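6-phosphogluconate dehydratase (PDB 2GP4) catalyses the dehydration of 6-phosphogluconate to 2-keto-3-deoxy-6-phosphogluconate in the Entner-Doudoroff route, probably with an iron-sulfur cluster that this apo form lacks. Local coordinates at residues L252-V256 against M257-L261; K305-V308 against N309-A313; A556-Q559 against D560-I564; L575-D579 against T580-T584; S620-A623 against I624-Y628. All coordinates share one frame; numbering follows the deposited sequence.

Contact 1 of 5, residues L252-V256 against M257-L261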
loop_
_atom_site.group_PDB
_atom_site.type_symbol
_atom_site.label_atom_id
_atom_site.label_comp_id
_atom_site.label_asym_id
_atom_site.label_seq_id
_atom_site.Cartn_x
_atom_site.Cartn_y
_atom_site.Cartn_z
ATOM N N LEU A 252 -4.262 -3.990 -7.121
ATOM C CA LEU A 252 -5.513 -3.230 -7.060
ATOM C C LEU A 252 -5.244 -1.727 -7.176
ATOM O O LEU A 252 -6.067 -0.985 -7.715
ATOM C CB LEU A 252 -6.280 -3.530 -5.767
ATOM C CG LEU A 252 -6.429 -4.989 -5.320
ATOM C CD1 LEU A 252 -7.110 -5.070 -3.961
ATOM C CD2 LEU A 252 -7.190 -5.817 -6.344
HETATM N N MSE A 253 -4.091 -1.291 -6.669
HETATM C CA MSE A 253 -3.661 0.099 -6.778
HETATM C C MSE A 253 -3.410 0.482 -8.237
HETATM O O MSE A 253 -3.820 1.551 -8.678
HETATM C CB MSE A 253 -2.406 0.353 -5.925
HETATM C CG MSE A 253 -2.025 1.834 -5.775
HETATM SE SE MSE A 253 -0.116 2.197 -5.409
HETATM C CE MSE A 253 0.711 1.231 -6.904
ATOM N N LEU A 254 -2.749 -0.397 -8.986
ATOM C CA LEU A 254 -2.471 -0.152 -10.408
ATOM C C LEU A 254 -3.748 -0.063 -11.245
ATOM O O LEU A 254 -3.761 0.576 -12.302
ATOM C CB LEU A 254 -1.544 -1.230 -10.993
ATOM C CG LEU A 254 -0.077 -1.338 -10.560
ATOM C CD1 LEU A 254 0.671 -0.010 -10.704
ATOM C CD2 LEU A 254 0.023 -1.866 -9.142
ATOM N N GLU A 255 -4.808 -0.708 -10.762
ATOM C CA GLU A 255 -6.105 -0.713 -11.426
ATOM C C GLU A 255 -6.809 0.644 -11.329
ATOM O O GLU A 255 -7.223 1.194 -12.348
ATOM C CB GLU A 255 -6.990 -1.821 -10.844
ATOM C CG GLU A 255 -8.287 -2.067 -11.597
ATOM C CD GLU A 255 -8.143 -3.035 -12.759
ATOM O OE1 GLU A 255 -8.998 -2.984 -13.665
ATOM O OE2 GLU A 255 -7.196 -3.850 -12.771
ATOM N N VAL A 256 -6.936 1.177 -10.112
ATOM C CA VAL A 256 -7.616 2.463 -9.884
ATOM C C VAL A 256 -6.833 3.657 -10.419
ATOM O O VAL A 256 -7.413 4.686 -10.758
ATOM C CB VAL A 256 -7.946 2.720 -8.385
ATOM C CG1 VAL A 256 -9.203 1.999 -7.991
ATOM C CG2 VAL A 256 -6.777 2.334 -7.483
HETATM N N MSE A 257 -5.516 3.503 -10.481
HETATM C CA MSE A 257 -4.627 4.546 -10.968
HETATM C C MSE A 257 -4.440 4.476 -12.484
HETATM O O MSE A 257 -3.703 5.269 -13.061
HETATM C CB MSE A 257 -3.282 4.458 -10.254
HETATM C CG MSE A 257 -3.354 4.806 -8.778
HETATM SE SE MSE A 257 -1.609 4.779 -7.917
HETATM C CE MSE A 257 -0.694 6.050 -9.079
ATOM N N GLY A 258 -5.117 3.518 -13.115
ATOM C CA GLY A 258 -5.109 3.368 -14.566
ATOM C C GLY A 258 -3.741 3.069 -15.143
ATOM O O GLY A 258 -3.388 3.572 -16.208
ATOM N N LEU A 259 -2.974 2.247 -14.431
ATOM C CA LEU A 259 -1.600 1.939 -14.813
ATOM C C LEU A 259 -1.459 0.585 -15.509
ATOM O O LEU A 259 -0.375 0.214 -15.949
ATOM C CB LEU A 259 -0.677 2.040 -13.589
ATOM C CG LEU A 259 0.324 3.202 -13.453
ATOM C CD1 LEU A 259 0.104 4.351 -14.429
ATOM C CD2 LEU A 259 0.350 3.706 -12.014
ATOM N N GLN A 260 -2.567 -0.144 -15.598
ATOM C CA GLN A 260 -2.636 -1.390 -16.355
ATOM C C GLN A 260 -4.004 -1.495 -17.023
ATOM O O GLN A 260 -4.928 -0.785 -16.643
ATOM C CB GLN A 260 -2.384 -2.598 -15.448
ATOM C CG GLN A 260 -3.239 -2.634 -14.183
ATOM C CD GLN A 260 -2.922 -3.814 -13.278
ATOM O OE1 GLN A 260 -1.761 -4.165 -13.063
ATOM N NE2 GLN A 260 -3.964 -4.424 -12.732
ATOM N N LEU A 261 -4.123 -2.372 -18.017
ATOM C CA LEU A 261 -5.399 -2.605 -18.701
ATOM C C LEU A 261 -6.524 -2.984 -17.733
ATOM O O LEU A 261 -6.305 -3.764 -16.810
ATOM C CB LEU A 261 -5.242 -3.674 -19.787
ATOM C CG LEU A 261 -5.008 -3.275 -21.252
ATOM C CD1 LEU A 261 -4.342 -1.917 -21.431
ATOM C CD2 LEU A 261 -4.219 -4.362 -21.969
#

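Contact 2 of 5, residues K305-V308 against N309-A313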
loop_
_atom_site.group_PDB
_atom_site.type_symbol
_atom_site.label_atom_id
_atom_site.label_comp_id
_atom_site.label_asym_id
_atom_site.label_seq_id
_atom_site.Cartn_x
_atom_site.Cartn_y
_atom_site.Cartn_z
ATOM N N LYS A 305 -4.705 13.507 -8.616
ATOM C CA LYS A 305 -6.019 12.862 -8.639
ATOM C C LYS A 305 -5.912 11.339 -8.637
ATOM O O LYS A 305 -6.694 10.656 -7.963
ATOM C CB LYS A 305 -6.823 13.304 -9.859
ATOM C CG LYS A 305 -7.305 14.740 -9.818
ATOM C CD LYS A 305 -7.817 15.155 -11.177
ATOM C CE LYS A 305 -7.958 16.660 -11.278
ATOM N NZ LYS A 305 -9.179 17.155 -10.578
ATOM N N SER A 306 -4.952 10.810 -9.398
ATOM C CA SER A 306 -4.804 9.362 -9.519
ATOM C C SER A 306 -4.193 8.770 -8.250
ATOM O O SER A 306 -4.538 7.658 -7.854
ATOM C CB SER A 306 -4.018 8.976 -10.778
ATOM O OG SER A 306 -2.725 9.551 -10.786
ATOM N N ILE A 307 -3.308 9.532 -7.611
ATOM C CA ILE A 307 -2.777 9.179 -6.294
ATOM C C ILE A 307 -3.889 9.125 -5.241
ATOM O O ILE A 307 -4.006 8.138 -4.499
ATOM C CB ILE A 307 -1.630 10.134 -5.862
ATOM C CG1 ILE A 307 -0.350 9.821 -6.652
ATOM C CG2 ILE A 307 -1.362 10.051 -4.352
ATOM C CD1 ILE A 307 0.212 8.411 -6.435
ATOM N N VAL A 308 -4.709 10.172 -5.185
ATOM C CA VAL A 308 -5.869 10.187 -4.289
ATOM C C VAL A 308 -6.776 8.975 -4.568
ATOM O O VAL A 308 -7.198 8.291 -3.638
ATOM C CB VAL A 308 -6.652 11.524 -4.380
ATOM C CG1 VAL A 308 -8.047 11.403 -3.762
ATOM C CG2 VAL A 308 -5.869 12.648 -3.712
ATOM N N ASN A 309 -7.036 8.709 -5.848
ATOM C CA ASN A 309 -7.820 7.554 -6.279
ATOM C C ASN A 309 -7.263 6.246 -5.718
ATOM O O ASN A 309 -8.019 5.373 -5.282
ATOM C CB ASN A 309 -7.905 7.484 -7.819
ATOM C CG ASN A 309 -8.942 8.461 -8.414
ATOM O OD1 ASN A 309 -9.589 9.225 -7.693
ATOM N ND2 ASN A 309 -9.100 8.423 -9.742
ATOM N N GLY A 310 -5.937 6.130 -5.724
ATOM C CA GLY A 310 -5.255 4.955 -5.200
ATOM C C GLY A 310 -5.477 4.811 -3.715
ATOM O O GLY A 310 -5.690 3.704 -3.223
ATOM N N ILE A 311 -5.437 5.931 -2.999
ATOM C CA ILE A 311 -5.659 5.928 -1.559
ATOM C C ILE A 311 -7.089 5.513 -1.202
ATOM O O ILE A 311 -7.284 4.689 -0.304
ATOM C CB ILE A 311 -5.313 7.289 -0.915
ATOM C CG1 ILE A 311 -3.824 7.605 -1.088
ATOM C CG2 ILE A 311 -5.699 7.294 0.570
ATOM C CD1 ILE A 311 -3.418 9.014 -0.591
ATOM N N VAL A 312 -8.086 6.074 -1.893
ATOM C CA VAL A 312 -9.484 5.752 -1.553
ATOM C C VAL A 312 -9.812 4.274 -1.843
ATOM O O VAL A 312 -10.560 3.643 -1.093
ATOM C CB VAL A 312 -10.555 6.741 -2.160
ATOM C CG1 VAL A 312 -10.024 8.171 -2.262
ATOM C CG2 VAL A 312 -11.060 6.267 -3.487
ATOM N N ALA A 313 -9.223 3.733 -2.909
ATOM C CA ALA A 313 -9.367 2.318 -3.249
ATOM C C ALA A 313 -8.689 1.431 -2.209
ATOM O O ALA A 313 -9.219 0.384 -1.842
ATOM C CB ALA A 313 -8.794 2.045 -4.612
#

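Contact 3 of 5, residues A556-Q559 against D560-I564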
loop_
_atom_site.group_PDB
_atom_site.type_symbol
_atom_site.label_atom_id
_atom_site.label_comp_id
_atom_site.label_asym_id
_atom_site.label_seq_id
_atom_site.Cartn_x
_atom_site.Cartn_y
_atom_site.Cartn_z
ATOM N N ALA A 556 11.993 6.233 22.887
ATOM C CA ALA A 556 13.273 5.756 23.416
ATOM C C ALA A 556 13.443 6.025 24.913
ATOM O O ALA A 556 14.193 5.322 25.591
ATOM C CB ALA A 556 14.441 6.370 22.629
ATOM N N LYS A 557 12.742 7.036 25.421
ATOM C CA LYS A 557 12.833 7.414 26.836
ATOM C C LYS A 557 11.778 6.762 27.730
ATOM O O LYS A 557 11.913 6.774 28.961
ATOM C CB LYS A 557 12.800 8.937 26.996
ATOM C CG LYS A 557 14.130 9.611 26.669
ATOM C CD LYS A 557 14.092 11.098 26.962
ATOM C CE LYS A 557 15.430 11.748 26.643
ATOM N NZ LYS A 557 15.445 13.180 27.046
ATOM N N VAL A 558 10.740 6.194 27.110
ATOM C CA VAL A 558 9.663 5.517 27.840
ATOM C C VAL A 558 10.245 4.447 28.771
ATOM O O VAL A 558 11.130 3.687 28.377
ATOM C CB VAL A 558 8.627 4.876 26.882
ATOM C CG1 VAL A 558 7.462 4.273 27.667
ATOM C CG2 VAL A 558 8.101 5.891 25.886
ATOM N N GLN A 559 9.761 4.413 30.008
ATOM C CA GLN A 559 10.206 3.431 30.992
ATOM C C GLN A 559 9.017 2.597 31.434
ATOM O O GLN A 559 7.877 3.037 31.312
ATOM C CB GLN A 559 10.848 4.129 32.201
ATOM C CG GLN A 559 12.159 4.846 31.887
ATOM C CD GLN A 559 12.762 5.591 33.079
ATOM O OE1 GLN A 559 12.272 5.508 34.212
ATOM N NE2 GLN A 559 13.846 6.320 32.821
ATOM N N ASP A 560 9.277 1.393 31.939
ATOM C CA ASP A 560 8.217 0.552 32.486
ATOM C C ASP A 560 7.450 1.312 33.563
ATOM O O ASP A 560 8.047 1.962 34.430
ATOM C CB ASP A 560 8.791 -0.742 33.066
ATOM C CG ASP A 560 9.473 -1.602 32.018
ATOM O OD1 ASP A 560 8.773 -2.128 31.121
ATOM O OD2 ASP A 560 10.714 -1.758 32.099
ATOM N N GLY A 561 6.127 1.248 33.490
ATOM C CA GLY A 561 5.276 1.881 34.491
ATOM C C GLY A 561 4.648 3.174 34.012
ATOM O O GLY A 561 3.516 3.482 34.384
ATOM N N ASP A 562 5.382 3.931 33.194
ATOM C CA ASP A 562 4.880 5.190 32.634
ATOM C C ASP A 562 3.488 4.997 32.057
ATOM O O ASP A 562 3.226 3.995 31.392
ATOM C CB ASP A 562 5.793 5.694 31.516
ATOM C CG ASP A 562 7.191 6.035 31.992
ATOM O OD1 ASP A 562 7.439 6.051 33.217
ATOM O OD2 ASP A 562 8.052 6.291 31.123
ATOM N N LEU A 563 2.596 5.949 32.312
ATOM C CA LEU A 563 1.268 5.909 31.710
ATOM C C LEU A 563 1.327 6.375 30.262
ATOM O O LEU A 563 1.893 7.428 29.956
ATOM C CB LEU A 563 0.265 6.760 32.494
ATOM C CG LEU A 563 -0.469 6.231 33.739
ATOM C CD1 LEU A 563 -0.845 4.744 33.641
ATOM C CD2 LEU A 563 0.328 6.494 34.999
ATOM N N ILE A 564 0.742 5.573 29.379
ATOM C CA ILE A 564 0.600 5.917 27.972
ATOM C C ILE A 564 -0.870 5.879 27.593
ATOM O O ILE A 564 -1.558 4.888 27.846
ATOM C CB ILE A 564 1.368 4.940 27.082
ATOM C CG1 ILE A 564 2.836 5.343 27.008
ATOM C CG2 ILE A 564 0.751 4.874 25.689
ATOM C CD1 ILE A 564 3.760 4.203 26.639
#

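Contact 4 of 5, residues L575-D579 against T580-T584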
loop_
_atom_site.group_PDB
_atom_site.type_symbol
_atom_site.label_atom_id
_atom_site.label_comp_id
_atom_site.label_asym_id
_atom_site.label_seq_id
_atom_site.Cartn_x
_atom_site.Cartn_y
_atom_site.Cartn_z
ATOM N N LEU A 575 2.470 10.192 26.134
ATOM C CA LEU A 575 3.204 9.667 27.275
ATOM C C LEU A 575 2.965 10.608 28.457
ATOM O O LEU A 575 3.310 11.791 28.408
ATOM C CB LEU A 575 4.697 9.547 26.959
ATOM C CG LEU A 575 5.633 8.952 28.022
ATOM C CD1 LEU A 575 5.296 7.491 28.323
ATOM C CD2 LEU A 575 7.097 9.100 27.611
ATOM N N LEU A 576 2.369 10.077 29.517
ATOM C CA LEU A 576 1.902 10.900 30.631
ATOM C C LEU A 576 2.991 11.142 31.672
ATOM O O LEU A 576 2.838 10.801 32.846
ATOM C CB LEU A 576 0.649 10.286 31.264
ATOM C CG LEU A 576 -0.710 10.502 30.587
ATOM C CD1 LEU A 576 -0.748 9.997 29.173
ATOM C CD2 LEU A 576 -1.796 9.824 31.404
ATOM N N VAL A 577 4.100 11.719 31.220
ATOM C CA VAL A 577 5.167 12.178 32.100
ATOM C C VAL A 577 5.530 13.597 31.683
ATOM O O VAL A 577 5.430 13.944 30.504
ATOM C CB VAL A 577 6.427 11.261 32.056
ATOM C CG1 VAL A 577 6.103 9.859 32.532
ATOM C CG2 VAL A 577 6.994 11.196 30.668
ATOM N N SER A 578 5.944 14.415 32.649
ATOM C CA SER A 578 6.275 15.816 32.390
ATOM C C SER A 578 7.518 15.954 31.520
ATOM O O SER A 578 8.384 15.074 31.517
ATOM C CB SER A 578 6.486 16.563 33.709
ATOM O OG SER A 578 7.536 15.978 34.459
ATOM N N ASP A 579 7.592 17.063 30.782
ATOM C CA ASP A 579 8.791 17.420 30.020
ATOM C C ASP A 579 10.026 17.476 30.926
ATOM O O ASP A 579 11.117 17.059 30.521
ATOM C CB ASP A 579 8.607 18.768 29.311
ATOM C CG ASP A 579 7.908 18.642 27.960
ATOM O OD1 ASP A 579 6.954 17.844 27.831
ATOM O OD2 ASP A 579 8.309 19.361 27.021
ATOM N N THR A 580 9.838 17.977 32.149
ATOM C CA THR A 580 10.921 18.092 33.133
ATOM C C THR A 580 11.468 16.730 33.575
ATOM O O THR A 580 12.686 16.545 33.642
ATOM C CB THR A 580 10.500 18.918 34.371
ATOM O OG1 THR A 580 9.375 18.302 35.011
ATOM C CG2 THR A 580 10.131 20.337 33.968
ATOM N N GLU A 581 10.576 15.778 33.856
ATOM C CA GLU A 581 11.002 14.420 34.191
ATOM C C GLU A 581 11.691 13.737 33.007
ATOM O O GLU A 581 12.540 12.865 33.197
ATOM C CB GLU A 581 9.836 13.562 34.702
ATOM C CG GLU A 581 10.299 12.295 35.436
ATOM C CD GLU A 581 9.185 11.300 35.727
ATOM O OE1 GLU A 581 8.024 11.721 35.924
ATOM O OE2 GLU A 581 9.485 10.084 35.773
ATOM N N LEU A 582 11.333 14.138 31.790
ATOM C CA LEU A 582 11.945 13.564 30.590
ATOM C C LEU A 582 13.349 14.104 30.327
ATOM O O LEU A 582 14.167 13.438 29.690
ATOM C CB LEU A 582 11.048 13.766 29.363
ATOM C CG LEU A 582 9.790 12.893 29.307
ATOM C CD1 LEU A 582 8.792 13.413 28.277
ATOM C CD2 LEU A 582 10.137 11.428 29.045
ATOM N N ALA A 583 13.622 15.306 30.832
ATOM C CA ALA A 583 14.944 15.926 30.716
ATOM C C ALA A 583 15.998 15.234 31.590
ATOM O O ALA A 583 17.198 15.308 31.304
ATOM C CB ALA A 583 14.866 17.412 31.045
ATOM N N THR A 584 15.545 14.569 32.651
ATOM C CA THR A 584 16.439 13.838 33.552
ATOM C C THR A 584 16.825 12.481 32.968
ATOM O O THR A 584 17.898 11.948 33.268
ATOM C CB THR A 584 15.806 13.619 34.946
ATOM O OG1 THR A 584 14.689 12.727 34.838
ATOM C CG2 THR A 584 15.346 14.940 35.560
#

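Contact 5 of 5, residues S620-A623 against I624-Y628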
loop_
_atom_site.group_PDB
_atom_site.type_symbol
_atom_site.label_atom_id
_atom_site.label_comp_id
_atom_site.label_asym_id
_atom_site.label_seq_id
_atom_site.Cartn_x
_atom_site.Cartn_y
_atom_site.Cartn_z
ATOM N N SER A 620 14.999 6.149 0.638
ATOM C CA SER A 620 16.425 6.443 0.698
ATOM C C SER A 620 16.788 7.261 -0.541
ATOM O O SER A 620 17.860 7.864 -0.618
ATOM C CB SER A 620 17.256 5.157 0.763
ATOM O OG SER A 620 17.055 4.363 -0.397
ATOM N N THR A 621 15.872 7.282 -1.504
ATOM C CA THR A 621 16.100 7.965 -2.775
ATOM C C THR A 621 15.695 9.436 -2.714
ATOM O O THR A 621 15.049 9.878 -1.759
ATOM C CB THR A 621 15.343 7.278 -3.936
ATOM O OG1 THR A 621 13.944 7.211 -3.625
ATOM C CG2 THR A 621 15.872 5.869 -4.177
ATOM N N SER A 622 16.109 10.185 -3.733
ATOM C CA SER A 622 15.683 11.563 -3.928
ATOM C C SER A 622 14.774 11.658 -5.140
ATOM O O SER A 622 14.868 10.845 -6.059
ATOM C CB SER A 622 16.887 12.472 -4.132
ATOM O OG SER A 622 17.649 12.550 -2.951
ATOM N N ALA A 623 13.889 12.653 -5.119
ATOM C CA ALA A 623 13.021 12.965 -6.245
ATOM C C ALA A 623 13.722 13.972 -7.147
ATOM O O ALA A 623 14.584 14.726 -6.684
ATOM C CB ALA A 623 11.706 13.530 -5.745
ATOM N N ILE A 624 13.352 13.977 -8.428
ATOM C CA ILE A 624 13.866 14.941 -9.404
ATOM C C ILE A 624 13.881 16.364 -8.839
ATOM O O ILE A 624 14.915 17.034 -8.858
ATOM C CB ILE A 624 13.008 14.957 -10.705
ATOM C CG1 ILE A 624 12.915 13.562 -11.342
ATOM C CG2 ILE A 624 13.527 16.011 -11.689
ATOM C CD1 ILE A 624 13.943 13.266 -12.390
ATOM N N ASP A 625 12.725 16.797 -8.326
ATOM C CA ASP A 625 12.489 18.183 -7.902
ATOM C C ASP A 625 13.341 18.652 -6.722
ATOM O O ASP A 625 13.547 19.854 -6.543
ATOM C CB ASP A 625 11.002 18.403 -7.596
ATOM C CG ASP A 625 10.520 17.603 -6.398
ATOM O OD1 ASP A 625 10.854 17.977 -5.252
ATOM O OD2 ASP A 625 9.786 16.612 -6.605
ATOM N N GLU A 626 13.811 17.707 -5.910
ATOM C CA GLU A 626 14.658 18.024 -4.767
ATOM C C GLU A 626 16.085 18.333 -5.205
ATOM O O GLU A 626 16.918 18.755 -4.408
ATOM C CB GLU A 626 14.653 16.871 -3.762
ATOM C CG GLU A 626 13.318 16.657 -3.066
ATOM C CD GLU A 626 13.338 15.474 -2.118
ATOM O OE1 GLU A 626 14.384 14.795 -2.036
ATOM O OE2 GLU A 626 12.309 15.221 -1.456
ATOM N N LEU A 627 16.360 18.114 -6.495
ATOM C CA LEU A 627 17.670 18.398 -7.070
ATOM C C LEU A 627 17.565 19.261 -8.328
ATOM O O LEU A 627 18.581 19.699 -8.874
ATOM C CB LEU A 627 18.430 17.094 -7.353
ATOM C CG LEU A 627 18.765 16.221 -6.132
ATOM C CD1 LEU A 627 19.132 14.812 -6.550
ATOM C CD2 LEU A 627 19.869 16.838 -5.271
ATOM N N TYR A 628 16.331 19.513 -8.765
ATOM C CA TYR A 628 16.064 20.321 -9.951
ATOM C C TYR A 628 16.301 21.806 -9.676
ATOM O O TYR A 628 15.822 22.361 -8.685
ATOM C CB TYR A 628 14.632 20.092 -10.445
ATOM C CG TYR A 628 14.361 20.627 -11.838
ATOM C CD1 TYR A 628 14.801 19.934 -12.967
ATOM C CD2 TYR A 628 13.662 21.820 -12.029
ATOM C CE1 TYR A 628 14.560 20.417 -14.245
ATOM C CE2 TYR A 628 13.412 22.309 -13.301
ATOM C CZ TYR A 628 13.865 21.602 -14.405
ATOM O OH TYR A 628 13.629 22.074 -15.672
ATOM O OXT TYR A 628 16.985 22.484 -10.444
#

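Contact 1 of 5, residues L252-V256 against M257-L261
The side chains of E255 and Q260 meet because E255 bends at chi2 (86°), swinging its carboxylate toward the chain after the helix, while Q260 stays extended beyond a chi1 of 51°. Q260 NE2 then donates to E255 OE2 at 3.3 Å, on the anti side of the carboxylate and tilted somewhat from its plane. The acceptor lies in the amide plane of Q260, yet the two flat groups stand 87° apart. E255 OE1 takes the backbone N of G263, making this acid a tie between the helix end and the following loop. The helix finishes in a Schellman motif: G258, with positive phi, donates to E255 O at 3.2 Å from above the carbonyl plane, and L259 N reaches L254 O at 2.8 Å. Beside these bonds, L254 CD1 packs on L259 CB (3.8 Å), and the amide oxygen OE1 of Q260 rests against L254 CB at 3.6 Å. The selenomethionines M253 and M257 pair one turn apart, with M257 SE 3.7 Å from M253 CG. F195 of strand 193-195 touches L254, L259 and Q260; M373 of helix 372-383 packs on E255 and V256, and helix 304-316 meets V256 and M257 through A313 and I307.

Contact 2 of 5, residues K305-V308 against N309-A313
Four main-chain hydrogen bonds, each spanning four residues, join K305-V308 to N309-A313 as one unbroken run of alpha helix. N309 N donates to K305 O at 2.9 Å and G310 N to S306 O at 3.0 Å; I311 and V312 repeat the pattern on I307 and V308.

The polar side chains turn mostly to partners elsewhere. N309 has CG beside its own backbone N (chi1 -79°), which folds the amide back over the preceding turn and brings CG within 3.2 Å of K305 O. Its OD1 accepts from the backbone N of H387, so the buried amide reaches from the helix to a loop. Replacing N309 with a leucine would probably leave H387 N without its acceptor and put an apolar branch beside the K305 carbonyl. S306 OG, meanwhile, pairs with N303 N and V301 O just upstream, tying this residue to the chain that leads into the helix.

Apolar contacts run along the flanks. V308 CG1 sits 4.1 Å from V312 CG1, the two valines crossing at a slant, and the same V312 methyl presses on V308 O at 3.1 Å, a close approach. On another flank I307 CG2 faces I311 CD1 at 4.4 Å, while I311 CG1 lies 3.5 Å from I307 O.

In the fold this is most of a largely buried helix, 304-316. V308 packs on V25, T29 and I32 of helix 23-51, I311 meets F343 and L346 of helix 340-347, and helix 322-333 reaches I307 through A331 and I311 through I327.

Contact 3 of 5, residues A556-Q559 against D560-I564
D562 OD2 is gripped from two directions: Q559 N donates to it at 2.8 Å with a nearly straight bond (166°), and R585 NH1 forms a salt bridge with the same oxygen. Q559 and D562 are the ends of a type II beta turn, which leads straight into strand 563-567. In return, D562 N donates to Q559 O at 3.3 Å, so backbone and side chain each contribute one bond across the turn. Q559 N does not approach D562 in the carboxylate plane but from above it, 56° out. D562 CG lies beside its own backbone N (chi1 -63°), a setting that swings the acid back over the Q559 peptide and brings D562 CG to 3.1 Å from Q559 O. G561 takes the third position with positive phi; any side chain there would be jammed against the preceding carbonyl oxygen. The nearby arginine would probably help keep D562 ionised despite its burial. D560, at the outer corner, sends OD1 to the backbone N of V470, joining the turn to neighbouring strand 463-471. On the inner side the contact is apolar: V558 and I564 cross at about a right angle, with V558 CG1 3.8 Å from I564 CD1.

Contact 4 of 5, residues L575-D579 against T580-T584
The backbone runs extended through V577 and S578 and then coils into a helix, with L582 N donating to S578 O at 3.1 Å while A583 N makes a weak bond to D579 O. Just before this, L576 forms the centre of an inverse gamma turn at the end of strand 572-575. S578 holds the N-cap position. Its OG, held between its own backbone N and carbonyl carbon (chi1 60°), points at the first turn and lies 3.0 Å from T580 OG1, in a hydroxyl-to-hydroxyl hydrogen bond that either could donate.

Around this cap sits a hydrophobic staple, the pairing of the residue before an N-cap with the fourth of the helix. V577 CG2 meets the branch of L582 with CG and CD2 both 3.5 Å away, the two side chains crossing at about a right angle. L582 CD2 goes on to touch L575 CD2 at 4.1 Å, so one leucine bridges the strand end and the cap. An alanine in place of L582 is likely to leave the V577 methyl and L575 CD2 without their partner and so undo the apolar half of the cap. E581 sends OE2 to a salt bridge with R585 NH2, one turn further along. T584 OG1 donates to E581 O at 2.7 Å, three residues back.

Contact 5 of 5, residues S620-A623 against I624-Y628
A623 is flanked by two acidic side chains, D625 and E626, which reach its methyl and backbone from different directions. D625 has CG between its backbone N and carbonyl carbon (chi1 66°), bringing OD2 to 3.7 Å from A623 CB. E626 stays extended beyond CG and runs back alongside the chain, its CG 4.4 Å from A623 CB and its OE1 3.8 Å from A623 N. The backbone here makes a tight turn: E626 N donates to A623 O at 3.2 Å, approaching from above the carbonyl plane, 59° out of it. L627 N follows with a 3.0 Å bond to I624 O, and I624-E626 take helical backbone angles without forming a regular helix. L627 also folds back, putting CD1 4.0 Å from S622 CB. The acids find firm partners elsewhere: D625 OD1 forms a salt bridge with R332 NH2 and E626 OE2 another with R619 NH2. With one hydrogen bond and loose methyl contacts between the two segments, the tail is probably held to the protein more by the R332 salt bridge and by helix 23-51, where Y628 OH bonds D49 OD2, while the R619 bridge stiffens the tail itself; crystal neighbours may contribute.

In the fold
All five contacts follow one another along the chain, each local, between adjoining segments, with no nesting or crossing; contacts 1 and 3 close turns, contact 2 is continuous helix and contact 4 caps a helix start. Contact 1 ends a short helix, and contact 2, inside helix 304-316, packs against it: V256 CG1 is 3.4 Å from A313 CB. Both lie in the N-terminal part of the dehydratase family. In the C-terminal part, about 44 Å from contact 1 between centres, contact 3 leads into strand 563-567 and contact 4 leaves neighbouring strand 572-575; L563 O and L576 N, 2.7 Å apart, probably hydrogen-bond. Contact 5, at the C terminus, returns to helix 23-51, which also packs on contact 2.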